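Local coordinates for protein cellulase (Clostridium cellulovorans, PDB 6UI3) that hydrolyses beta-1,4-glucan chains internally as a broad-specificity endoglucanase, here as the GH5 catalytic domain of a longer protein, at residues F115-K120 against Y165-N170; A273-D278 against E314-L319; D282-T287 against Y328-Q333. All blocks are in the same frame, centred on the assembly; numbering follows the deposited sequence. Where two conformers were deposited one is given.

Contact 1: F115-K120 against Y165-N170; sequences FDEAHK and YFNVLN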
# COMPACT_ATOMS: atom_id res chain seq x y z
N PHE A 115 -2.31 -15.67 9.76
CA PHE A 115 -3.30 -16.10 8.77
C PHE A 115 -3.23 -17.61 8.57
O PHE A 115 -2.70 -18.12 7.58
CB PHE A 115 -3.15 -15.30 7.48
CG PHE A 115 -3.84 -13.95 7.56
CD1 PHE A 115 -3.29 -12.91 8.30
CD2 PHE A 115 -5.08 -13.74 6.95
CE1 PHE A 115 -3.96 -11.70 8.45
CE2 PHE A 115 -5.74 -12.54 7.08
CZ PHE A 115 -5.19 -11.51 7.81
N ASP A 116 -3.78 -18.32 9.54
CA ASP A 116 -3.83 -19.78 9.57
C ASP A 116 -5.10 -20.20 10.30
O ASP A 116 -5.74 -19.41 10.99
CB ASP A 116 -2.55 -20.37 10.18
CG ASP A 116 -2.18 -19.74 11.51
OD1 ASP A 116 -3.02 -19.78 12.42
OD2 ASP A 116 -1.06 -19.18 11.64
N GLU A 117 -5.46 -21.48 10.16
CA GLU A 117 -6.70 -21.94 10.80
C GLU A 117 -6.64 -21.83 12.31
O GLU A 117 -7.67 -21.57 12.95
CB GLU A 117 -7.02 -23.37 10.39
CG GLU A 117 -7.65 -23.49 9.01
CD GLU A 117 -9.05 -22.88 8.95
OE1 GLU A 117 -9.77 -22.94 9.97
OE2 GLU A 117 -9.43 -22.37 7.89
N ALA A 118 -5.47 -22.05 12.91
CA ALA A 118 -5.34 -21.98 14.36
C ALA A 118 -5.74 -20.61 14.91
O ALA A 118 -6.21 -20.52 16.04
CB ALA A 118 -3.91 -22.32 14.77
N HIS A 119 -5.56 -19.54 14.14
CA HIS A 119 -5.86 -18.19 14.61
C HIS A 119 -7.00 -17.52 13.87
O HIS A 119 -7.29 -16.35 14.14
CB HIS A 119 -4.62 -17.29 14.56
CG HIS A 119 -3.47 -17.82 15.35
ND1 HIS A 119 -2.57 -18.73 14.84
CD2 HIS A 119 -3.08 -17.59 16.63
CE1 HIS A 119 -1.69 -19.05 15.77
NE2 HIS A 119 -1.97 -18.36 16.86
N LYS A 120 -7.68 -18.23 12.96
CA LYS A 120 -8.64 -17.59 12.06
C LYS A 120 -9.71 -16.81 12.82
O LYS A 120 -10.00 -15.66 12.49
CB LYS A 120 -9.28 -18.62 11.14
CG LYS A 120 -10.37 -18.03 10.24
CD LYS A 120 -10.89 -18.99 9.20
CE LYS A 120 -11.77 -20.04 9.83
NZ LYS A 120 -12.26 -21.02 8.81
N TYR A 165 -3.76 -21.27 4.26
CA TYR A 165 -3.60 -19.87 4.62
C TYR A 165 -4.29 -18.98 3.60
O TYR A 165 -4.86 -17.95 3.96
CB TYR A 165 -2.11 -19.50 4.70
CG TYR A 165 -1.22 -20.44 5.48
CD1 TYR A 165 -1.70 -21.21 6.53
CD2 TYR A 165 0.12 -20.56 5.16
CE1 TYR A 165 -0.85 -22.07 7.23
CE2 TYR A 165 0.97 -21.41 5.85
CZ TYR A 165 0.48 -22.16 6.88
OH TYR A 165 1.32 -23.02 7.57
N PHE A 166 -4.23 -19.35 2.31
CA PHE A 166 -4.92 -18.56 1.30
C PHE A 166 -6.40 -18.48 1.63
O PHE A 166 -7.03 -17.43 1.47
CB PHE A 166 -4.75 -19.13 -0.11
CG PHE A 166 -3.32 -19.29 -0.59
CD1 PHE A 166 -2.26 -18.59 -0.04
CD2 PHE A 166 -3.06 -20.16 -1.65
CE1 PHE A 166 -0.97 -18.75 -0.53
CE2 PHE A 166 -1.77 -20.32 -2.13
CZ PHE A 166 -0.73 -19.63 -1.57
N ASN A 167 -6.99 -19.60 2.06
CA ASN A 167 -8.42 -19.62 2.35
C ASN A 167 -8.75 -18.79 3.59
O ASN A 167 -9.79 -18.13 3.63
CB ASN A 167 -8.93 -21.05 2.53
CG ASN A 167 -10.37 -21.09 3.02
OD1 ASN A 167 -11.29 -20.72 2.28
ND2 ASN A 167 -10.58 -21.50 4.27
N VAL A 168 -7.89 -18.83 4.61
CA VAL A 168 -8.11 -17.98 5.79
C VAL A 168 -8.16 -16.52 5.38
O VAL A 168 -9.03 -15.76 5.81
CB VAL A 168 -7.04 -18.24 6.86
CG1 VAL A 168 -7.13 -17.21 7.98
CG2 VAL A 168 -7.21 -19.62 7.45
N LEU A 169 -7.21 -16.09 4.53
CA LEU A 169 -7.22 -14.71 4.05
C LEU A 169 -8.49 -14.40 3.27
O LEU A 169 -9.07 -13.32 3.42
CB LEU A 169 -5.98 -14.44 3.21
CG LEU A 169 -5.95 -13.08 2.50
CD1 LEU A 169 -6.07 -11.93 3.48
CD2 LEU A 169 -4.67 -12.96 1.68
N ASN A 170 -8.94 -15.33 2.43
CA ASN A 170 -10.18 -15.10 1.68
C ASN A 170 -11.35 -14.87 2.63
O ASN A 170 -12.19 -13.99 2.39
CB ASN A 170 -10.47 -16.26 0.73
CG ASN A 170 -9.49 -16.32 -0.43
OD1 ASN A 170 -8.89 -15.32 -0.82
ND2 ASN A 170 -9.32 -17.51 -0.97
O HOH W 1 -8.31 -22.64 5.59

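Contact 2: A273-D278 against E314-L319; sequences AITDKD and ERLGLL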
# COMPACT_ATOMS: atom_id res chain seq x y z
N ALA A 273 9.60 -0.72 -5.55
CA ALA A 273 10.79 0.13 -5.53
C ALA A 273 11.93 -0.69 -6.10
O ALA A 273 11.80 -1.90 -6.33
CB ALA A 273 11.15 0.61 -4.13
N ILE A 274 13.07 -0.02 -6.34
CA ILE A 274 14.34 -0.68 -6.62
C ILE A 274 15.39 -0.07 -5.70
O ILE A 274 15.60 1.15 -5.71
CB ILE A 274 14.74 -0.61 -8.11
CG1 ILE A 274 16.16 -1.19 -8.30
CG2 ILE A 274 14.60 0.80 -8.70
CD1 ILE A 274 16.51 -1.54 -9.73
N THR A 275 16.01 -0.91 -4.88
CA THR A 275 16.96 -0.44 -3.88
C THR A 275 18.24 0.10 -4.52
O THR A 275 18.70 -0.37 -5.57
CB THR A 275 17.23 -1.59 -2.88
OG1 THR A 275 17.88 -1.06 -1.72
CG2 THR A 275 18.07 -2.71 -3.48
N ASP A 276 18.81 1.11 -3.86
CA ASP A 276 20.02 1.76 -4.37
C ASP A 276 21.22 0.84 -4.19
O ASP A 276 21.62 0.53 -3.06
CB ASP A 276 20.26 3.08 -3.64
CG ASP A 276 21.27 3.97 -4.31
OD1 ASP A 276 21.82 3.58 -5.36
OD2 ASP A 276 21.54 5.07 -3.75
N LYS A 277 21.82 0.43 -5.30
CA LYS A 277 23.08 -0.30 -5.31
C LYS A 277 24.13 0.52 -6.07
O LYS A 277 24.98 -0.03 -6.77
CB LYS A 277 22.89 -1.69 -5.92
CG LYS A 277 21.88 -2.54 -5.16
CD LYS A 277 21.74 -3.93 -5.74
CE LYS A 277 20.61 -4.70 -5.11
NZ LYS A 277 20.58 -6.11 -5.58
N ASP A 278 24.04 1.85 -5.95
CA ASP A 278 24.93 2.77 -6.66
C ASP A 278 24.85 2.55 -8.16
O ASP A 278 25.85 2.59 -8.88
CB ASP A 278 26.35 2.69 -6.10
CG ASP A 278 26.37 2.92 -4.59
OD1 ASP A 278 26.84 2.03 -3.85
OD2 ASP A 278 25.85 3.96 -4.15
N GLU A 314 17.79 -1.15 3.45
CA GLU A 314 17.03 -1.00 2.21
C GLU A 314 17.09 0.46 1.82
O GLU A 314 16.48 1.32 2.47
CB GLU A 314 15.59 -1.49 2.40
CG GLU A 314 15.48 -2.99 2.65
CD GLU A 314 14.04 -3.49 2.81
OE1 GLU A 314 13.10 -2.68 2.90
OE2 GLU A 314 13.86 -4.73 2.84
N ARG A 315 17.87 0.77 0.78
CA ARG A 315 18.14 2.16 0.39
C ARG A 315 17.07 2.57 -0.61
O ARG A 315 17.24 2.48 -1.83
CB ARG A 315 19.55 2.29 -0.16
CG ARG A 315 20.62 1.90 0.86
CD ARG A 315 21.96 1.64 0.19
NE ARG A 315 22.57 2.89 -0.25
CZ ARG A 315 23.52 2.98 -1.19
NH1 ARG A 315 23.95 1.90 -1.81
NH2 ARG A 315 24.02 4.17 -1.51
N LEU A 316 15.93 3.03 -0.08
CA LEU A 316 14.72 3.25 -0.86
C LEU A 316 14.22 4.68 -0.77
O LEU A 316 13.12 4.98 -1.23
CB LEU A 316 13.64 2.26 -0.41
CG LEU A 316 13.98 0.79 -0.64
CD1 LEU A 316 12.96 -0.13 0.01
CD2 LEU A 316 14.09 0.51 -2.12
N GLY A 317 15.00 5.59 -0.19
CA GLY A 317 14.55 6.96 -0.06
C GLY A 317 14.43 7.67 -1.40
O GLY A 317 15.28 7.52 -2.29
N LEU A 318 13.37 8.47 -1.54
CA LEU A 318 13.25 9.43 -2.63
C LEU A 318 13.15 10.86 -2.12
O LEU A 318 13.87 11.74 -2.61
CB LEU A 318 12.03 9.16 -3.52
CG LEU A 318 12.06 7.90 -4.39
CD1 LEU A 318 10.80 7.85 -5.23
CD2 LEU A 318 13.30 7.88 -5.28
N LEU A 319 12.26 11.11 -1.17
CA LEU A 319 12.13 12.40 -0.51
C LEU A 319 12.99 12.40 0.75
O LEU A 319 12.76 11.61 1.67
CB LEU A 319 10.67 12.65 -0.14
CG LEU A 319 10.44 13.89 0.71
CD1 LEU A 319 10.75 15.16 -0.11
CD2 LEU A 319 9.03 13.92 1.26

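Contact 3: D282-T287 against Y328-Q333; sequences DRINFT and YPELVQ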
# COMPACT_ATOMS: atom_id res chain seq x y z
N ASP A 282 20.51 2.13 -14.00
CA ASP A 282 19.67 0.94 -13.93
C ASP A 282 18.37 1.19 -13.20
O ASP A 282 17.32 0.66 -13.59
CB ASP A 282 20.45 -0.19 -13.26
CG ASP A 282 21.60 -0.66 -14.11
OD1 ASP A 282 21.33 -1.28 -15.16
OD2 ASP A 282 22.77 -0.39 -13.72
N ARG A 283 18.41 1.98 -12.13
CA ARG A 283 17.19 2.28 -11.39
C ARG A 283 16.24 3.14 -12.22
O ARG A 283 15.01 2.96 -12.15
CB ARG A 283 17.53 2.96 -10.05
CG ARG A 283 18.35 2.07 -9.12
CD ARG A 283 18.04 2.34 -7.66
NE ARG A 283 18.48 3.64 -7.19
CZ ARG A 283 18.02 4.25 -6.11
NH1 ARG A 283 17.07 3.69 -5.38
NH2 ARG A 283 18.51 5.43 -5.76
N ILE A 284 16.77 4.07 -13.01
CA ILE A 284 15.95 4.88 -13.90
C ILE A 284 15.26 3.99 -14.93
O ILE A 284 14.04 4.06 -15.13
CB ILE A 284 16.80 5.96 -14.60
CG1 ILE A 284 17.30 6.99 -13.58
CG2 ILE A 284 16.01 6.65 -15.71
CD1 ILE A 284 18.40 7.91 -14.12
N ASN A 285 16.04 3.13 -15.58
CA ASN A 285 15.49 2.26 -16.61
C ASN A 285 14.46 1.31 -16.04
O ASN A 285 13.40 1.09 -16.63
CB ASN A 285 16.61 1.45 -17.28
CG ASN A 285 17.61 2.31 -18.01
OD1 ASN A 285 17.36 3.47 -18.34
ND2 ASN A 285 18.77 1.72 -18.30
N PHE A 286 14.76 0.73 -14.87
CA PHE A 286 13.81 -0.12 -14.19
C PHE A 286 12.50 0.60 -13.92
O PHE A 286 11.41 0.07 -14.19
CB PHE A 286 14.43 -0.59 -12.86
CG PHE A 286 13.48 -1.34 -11.95
CD1 PHE A 286 12.62 -0.67 -11.09
CD2 PHE A 286 13.48 -2.72 -11.90
CE1 PHE A 286 11.77 -1.39 -10.23
CE2 PHE A 286 12.63 -3.42 -11.04
CZ PHE A 286 11.79 -2.76 -10.22
N THR A 287 12.59 1.80 -13.36
CA THR A 287 11.40 2.52 -12.90
C THR A 287 10.54 2.94 -14.08
O THR A 287 9.31 2.79 -14.06
CB THR A 287 11.82 3.70 -12.03
OG1 THR A 287 12.53 3.23 -10.88
CG2 THR A 287 10.63 4.50 -11.56
N TYR A 328 17.52 12.12 -5.95
CA TYR A 328 17.43 11.30 -7.16
C TYR A 328 16.21 11.76 -7.95
O TYR A 328 15.24 11.01 -8.12
CB TYR A 328 17.36 9.80 -6.85
CG TYR A 328 18.34 9.41 -5.77
CD1 TYR A 328 19.69 9.66 -5.93
CD2 TYR A 328 17.90 8.85 -4.57
CE1 TYR A 328 20.60 9.36 -4.93
CE2 TYR A 328 18.80 8.55 -3.57
CZ TYR A 328 20.14 8.80 -3.75
OH TYR A 328 21.06 8.53 -2.75
N PRO A 329 16.21 13.01 -8.43
CA PRO A 329 15.02 13.49 -9.16
C PRO A 329 14.75 12.67 -10.41
O PRO A 329 13.59 12.60 -10.87
CB PRO A 329 15.37 14.95 -9.48
CG PRO A 329 16.88 14.96 -9.58
CD PRO A 329 17.32 13.98 -8.48
N GLU A 330 15.78 12.01 -10.95
CA GLU A 330 15.62 11.19 -12.14
C GLU A 330 14.64 10.06 -11.91
O GLU A 330 14.01 9.58 -12.85
CB GLU A 330 16.97 10.60 -12.56
CG GLU A 330 18.08 11.61 -12.82
CD GLU A 330 18.96 11.96 -11.61
OE1 GLU A 330 18.54 11.75 -10.45
OE2 GLU A 330 20.08 12.44 -11.84
N LEU A 331 14.51 9.58 -10.67
CA LEU A 331 13.59 8.47 -10.41
C LEU A 331 12.15 8.95 -10.38
O LEU A 331 11.24 8.23 -10.81
CB LEU A 331 13.97 7.77 -9.10
CG LEU A 331 15.32 7.08 -9.14
CD1 LEU A 331 15.63 6.39 -7.82
CD2 LEU A 331 15.43 6.07 -10.29
N VAL A 332 11.91 10.15 -9.85
CA VAL A 332 10.58 10.74 -9.94
C VAL A 332 10.23 10.98 -11.40
O VAL A 332 9.11 10.68 -11.86
CB VAL A 332 10.51 12.03 -9.11
CG1 VAL A 332 9.14 12.66 -9.24
CG2 VAL A 332 10.88 11.78 -7.65
N GLN A 333 11.18 11.51 -12.17
CA GLN A 333 10.92 11.76 -13.58
C GLN A 333 10.66 10.45 -14.33
O GLN A 333 9.86 10.43 -15.27
CB GLN A 333 12.08 12.53 -14.20
CG GLN A 333 11.79 13.03 -15.61
CD GLN A 333 10.62 13.99 -15.66
OE1 GLN A 333 10.55 14.93 -14.87
NE2 GLN A 333 9.67 13.73 -16.55

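Contact 1: F115-K120 against Y165-N170
This contact lies on the outer layer of the (beta/alpha)8 TIM barrel of the GH5 domain. The loop 115-120 leads from strand 101-105 into helix 120-137. It packs against the first turns of helix 163-182, the helix that follows the next strand, 145-148. Val168 sits at the middle, with its CB directed at the loop. Its two methyls divide the work. Val168 CG1 stands anti to the backbone N (chi1 170°) and touches Lys120 CG at 4.0 Å. Val168 CG2 packs against the backbone of Asp116, 3.6 Å from Asp116 C, and also meets the Glu117 carboxylate. Phe115 closes the apolar side. Its CG lies anti to the carbonyl carbon, so the ring swings toward the helix, and Phe115 CE2 comes to 3.7 Å from Leu169 CD1. At the start of segment 165-170, Tyr165 CB lies 3.2 Å from Phe115 O, a buried carbonyl with no partner in the model. The Tyr165 ring passes alongside Asp116 CB.

The polar groups organise the loop itself. Asp116 CG takes the crowded position between N and the carbonyl carbon (chi1 50°). From there Asp116 OD1 accepts from His119 ND1 at 2.7 Å through its syn lone pair, with a nearly straight bond in the plane of the imidazole. His155 ND1 pairs with Asp116 OD2. This would tend to keep the carboxylate charged. Lys120 folds at chi3 (74°), and its NZ meets both Glu117 and Glu171 in salt bridges, while Asn167 ND2 also hydrogen-bonds Glu171. Across the contact, the Glu117 carboxylate and Asn167 amide are nearly coplanar. One water joins them, donating to Glu117 OE2 at 2.6 Å and accepting from Asn167 ND2 at 2.9 Å.

Contact 2: A273-D278 against E314-L319
Two loops at the C-terminal rim of the TIM barrel meet here. Residues 273-278 directly follow strand 267-272, and residues 314-319 lie in the long loop after strand 301-305. In GH5 enzymes this rim carries the substrate cleft, so the contact joins two of the loops on the catalytic face.

Two hydrogen bonds to the backbone of Arg315 set the alignment. Asp276 N donates to Arg315 O at 2.9 Å, in the carbonyl plane and on a lone pair. Thr275 OG1, anti to its own backbone N, accepts from Arg315 N at 3.1 Å. That bond is more bent, at 138°. Arg315 is thus held at both its N and its O, and it forms the centre of an inverse gamma turn.

Apolar contact is small. Leu316 turns its CD2 methyl onto the other loop, 3.6 Å from Ala273 CB and 3.5 Å from Thr275 CA. Leu316 also rests on Trp304 of strand 301-305.

Charge gathers around the Arg315 guanidinium, which a bend at chi3 (72°) folds back over Asp276. The Asp276 carboxylate stacks on one face, its plane 21° from that of the guanidinium. Asp276 OD2 is 3.5 Å from Arg315 NH2, but no N-H points at it, so only the charges attract. Asp276 OD1 closes an Asx turn by accepting from Asp278 N at 2.9 Å. Asp278 completes the network at the guanidinium edge: Arg315 NH2 donates to Asp278 OD2 at 3.2 Å, staying close to the guanidinium plane but meeting the carboxylate from above its own plane.

Contact 3: D282-T287 against Y328-Q333
Arg283 carries much of this contact between helices 280-296 and 329-339. Arg283 CB points at the second helix and lies 3.8 Å from Leu331 CD2. The chain then bends at chi2 (-148°) and chi3 (-69°), which brings Arg283 NE to 4.0 Å from Leu331 CD1. Leu331 CD1 lies 3.6 Å from Arg283 CZ, over the centre of one guanidinium face. NH1 turns aside to hydrogen-bond Ile274 O. Arg283 NH2 ends over one face of the Tyr328 ring, 3.7 Å from Tyr328 CD2 and offset toward the rim. Arg283 CZ is 5.2 Å from the centroid of the Tyr328 ring, so any cation-pi attraction is weak at most.

Leu331 reaches further with CD2, which lies against the backbone between Arg283 and Ile284. Ile284 CD1 presses on Glu330 CB at 3.4 Å. Thr287 OG1 donates back to Arg283 O at 2.8 Å, leaving its CG2 to approach Leu331 O.

The segments 282-287 and 329-333 run almost parallel, 16° apart, their axes 8.9 Å from each other at the closest. Their helices are neighbours in the outer layer of the TIM barrel, following strands 267-272 and 301-305.

How the contacts relate
Contacts 2 and 3 form one region, their centres about 10 Å apart. Their segments alternate along the chain, so the loops and helices after strands 267-272 and 301-305 are joined twice, by loops at the rim and by helices outside. Arg283 ties the two contacts together, and Ile274 CG2 packs on Phe286 CD1 at 3.4 Å. Contact 1 is remote: its centre is about 33 Å from that of contact 2 and about 38 Å from that of contact 3, across the barrel from the latter. In the GH5 family the catalytic positions lie at the ends of strands four and seven. Contact 2 begins just after strand seven, whereas contacts 1 and 3 belong to the periphery.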